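Local coordinates for protein CmeC (Campylobacter jejuni, PDB 4MT4) that probably serves as the outer membrane channel of an efflux system, a trimeric outer membrane factor joining a beta barrel to a long helical tunnel, at residues I189-E192 and K193-G197. Residues are numbered along the deposited sequence; the frame is centred on the assembly and turned at random.
Sequences INDE and KFQVG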
ATOM      1  N   ILE B 189      39.370  32.302 -20.178  1.00 64.87           N
ATOM      2  CA  ILE B 189      40.058  32.735 -21.388  1.00 57.87           C
ATOM      3  C   ILE B 189      39.287  33.855 -22.079  1.00 68.75           C
ATOM      4  O   ILE B 189      39.861  34.877 -22.457  1.00 62.79           O
ATOM      5  CB  ILE B 189      40.255  31.566 -22.376  1.00 64.39           C
ATOM      6  CG1 ILE B 189      41.173  30.503 -21.770  1.00 67.98           C
ATOM      7  CG2 ILE B 189      40.833  32.066 -23.690  1.00 62.61           C
ATOM      8  CD1 ILE B 189      42.539  31.023 -21.380  1.00 84.82           C
ATOM      9  N   ASN B 190      37.981  33.659 -22.232  1.00 60.39           N
ATOM     10  CA  ASN B 190      37.131  34.649 -22.885  1.00 53.85           C
ATOM     11  C   ASN B 190      36.955  35.917 -22.055  1.00 57.12           C
ATOM     12  O   ASN B 190      36.626  36.974 -22.592  1.00 61.79           O
ATOM     13  CB  ASN B 190      35.763  34.043 -23.205  1.00 56.42           C
ATOM     14  CG  ASN B 190      35.776  33.224 -24.482  1.00 57.16           C
ATOM     15  OD1 ASN B 190      35.462  33.731 -25.558  1.00 61.07           O
ATOM     16  ND2 ASN B 190      36.148  31.953 -24.370  1.00 53.63           N
ATOM     17  N   ASP B 191      37.180  35.817 -20.749  1.00 59.74           N
ATOM     18  CA  ASP B 191      37.091  36.984 -19.879  1.00 62.70           C
ATOM     19  C   ASP B 191      38.345  37.842 -20.012  1.00 59.72           C
ATOM     20  O   ASP B 191      38.274  39.069 -19.950  1.00 53.44           O
ATOM     21  CB  ASP B 191      36.886  36.563 -18.422  1.00 56.54           C
ATOM     22  CG  ASP B 191      36.623  37.743 -17.506  1.00 67.04           C
ATOM     23  OD1 ASP B 191      35.799  38.611 -17.866  1.00 49.45           O
ATOM     24  OD2 ASP B 191      37.246  37.803 -16.424  1.00 86.44           O
ATOM     25  N   GLU B 192      39.491  37.192 -20.196  1.00 48.36           N
ATOM     26  CA  GLU B 192      40.748  37.905 -20.397  1.00 63.20           C
ATOM     27  C   GLU B 192      40.766  38.590 -21.759  1.00 61.29           C
ATOM     28  O   GLU B 192      41.158  39.749 -21.873  1.00 59.76           O
ATOM     29  CB  GLU B 192      41.943  36.955 -20.275  1.00 63.90           C
ATOM     30  CG  GLU B 192      42.132  36.363 -18.884  1.00 59.28           C
ATOM     31  CD  GLU B 192      43.360  35.475 -18.787  1.00 91.64           C
ATOM     32  OE1 GLU B 192      44.147  35.442 -19.756  1.00 84.06           O
ATOM     33  OE2 GLU B 192      43.537  34.810 -17.745  1.00102.22           O
ATOM     34  N   LYS B 193      40.335  37.863 -22.786  1.00 51.37           N
ATOM     35  CA  LYS B 193      40.278  38.399 -24.140  1.00 55.36           C
ATOM     36  C   LYS B 193      39.334  39.595 -24.233  1.00 61.56           C
ATOM     37  O   LYS B 193      39.550  40.509 -25.028  1.00 59.48           O
ATOM     38  CB  LYS B 193      39.837  37.315 -25.127  1.00 53.75           C
ATOM     39  CG  LYS B 193      40.921  36.318 -25.500  1.00 48.84           C
ATOM     40  CD  LYS B 193      40.464  35.426 -26.643  1.00 46.03           C
ATOM     41  CE  LYS B 193      41.580  34.514 -27.122  1.00 62.88           C
ATOM     42  NZ  LYS B 193      41.163  33.717 -28.307  1.00 60.07           N
ATOM     43  N   PHE B 194      38.290  39.583 -23.412  1.00 50.28           N
ATOM     44  CA  PHE B 194      37.295  40.649 -23.418  1.00 62.39           C
ATOM     45  C   PHE B 194      37.865  41.976 -22.929  1.00 63.96           C
ATOM     46  O   PHE B 194      37.595  43.029 -23.505  1.00 61.03           O
ATOM     47  CB  PHE B 194      36.095  40.256 -22.557  1.00 47.26           C
ATOM     48  CG  PHE B 194      35.046  41.325 -22.459  1.00 49.56           C
ATOM     49  CD1 PHE B 194      34.139  41.518 -23.487  1.00 47.45           C
ATOM     50  CD2 PHE B 194      34.965  42.135 -21.338  1.00 45.49           C
ATOM     51  CE1 PHE B 194      33.173  42.501 -23.402  1.00 52.61           C
ATOM     52  CE2 PHE B 194      34.001  43.119 -21.247  1.00 48.63           C
ATOM     53  CZ  PHE B 194      33.103  43.303 -22.280  1.00 45.72           C
ATOM     54  N   GLN B 195      38.653  41.915 -21.862  1.00 53.56           N
ATOM     55  CA  GLN B 195      39.196  43.114 -21.234  1.00 66.51           C
ATOM     56  C   GLN B 195      40.254  43.794 -22.104  1.00 68.89           C
ATOM     57  O   GLN B 195      40.548  44.976 -21.922  1.00 80.47           O
ATOM     58  CB  GLN B 195      39.777  42.765 -19.862  1.00 73.46           C
ATOM     59  CG  GLN B 195      38.727  42.336 -18.850  1.00 63.48           C
ATOM     60  CD  GLN B 195      39.263  41.351 -17.832  1.00 81.78           C
ATOM     61  OE1 GLN B 195      40.392  40.880 -17.947  1.00 91.66           O
ATOM     62  NE2 GLN B 195      38.453  41.032 -16.829  1.00101.07           N
ATOM     63  N   VAL B 196      40.815  43.049 -23.052  1.00 63.07           N
ATOM     64  CA  VAL B 196      41.773  43.614 -23.997  1.00 68.77           C
ATOM     65  C   VAL B 196      41.128  43.789 -25.372  1.00 59.37           C
ATOM     66  O   VAL B 196      41.780  44.213 -26.326  1.00 85.11           O
ATOM     67  CB  VAL B 196      43.032  42.737 -24.121  1.00 62.91           C
ATOM     68  CG1 VAL B 196      43.745  42.647 -22.780  1.00 55.21           C
ATOM     69  CG2 VAL B 196      42.673  41.353 -24.634  1.00 65.37           C
ATOM     70  N   GLY B 197      39.844  43.455 -25.461  1.00 70.09           N
ATOM     71  CA  GLY B 197      39.067  43.686 -26.666  1.00 54.83           C
ATOM     72  C   GLY B 197      39.237  42.641 -27.752  1.00 48.82           C
ATOM     73  O   GLY B 197      39.111  42.948 -28.937  1.00 57.74           O
TER
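Lys193 N donates to Ile189 O over 3.0 Å in a nearly straight bond (167° at the hydrogen), the last i to i+4 bond of full strength between these segments before the long helix 129-195 unwinds into a Schellman motif. Beyond it the ladder slackens: Phe194 N reaches Asn190 O weakly, and Gln195 N shares itself in two weak bonds, to Asp191 O and, at 3.3 Å, to Glu192 O, as the turn tightens. Gly197, at positive phi, sends its N to Phe194 O (3.0 Å), one of the bonds returning into the last turn. How a helix stops at the tip of a helical hairpin is well illustrated here, for the chain turns back through a short loop into helix 201-236, and Phe194 and Asn190 lie against Leu204 and Ala207 of that helix. On another face, Asp191 and Gln195 meet one turn apart. With CG anti to the backbone N (chi1 -173°), the Asp191 carboxylate brings OD2 to 3.5 Å from Gln195 NE2, the carboxylate and amide planes 65° apart, while Gln195 CD lies 3.3 Å from Asp191 O. Glu192 instead carries its charge back along the helix to a salt bridge with Arg188. Lys193 runs extended alongside Ile189, its CE 4.3 Å from Ile189 CG2, while CG2 of Val196 rests 3.5 Å from Glu192 O.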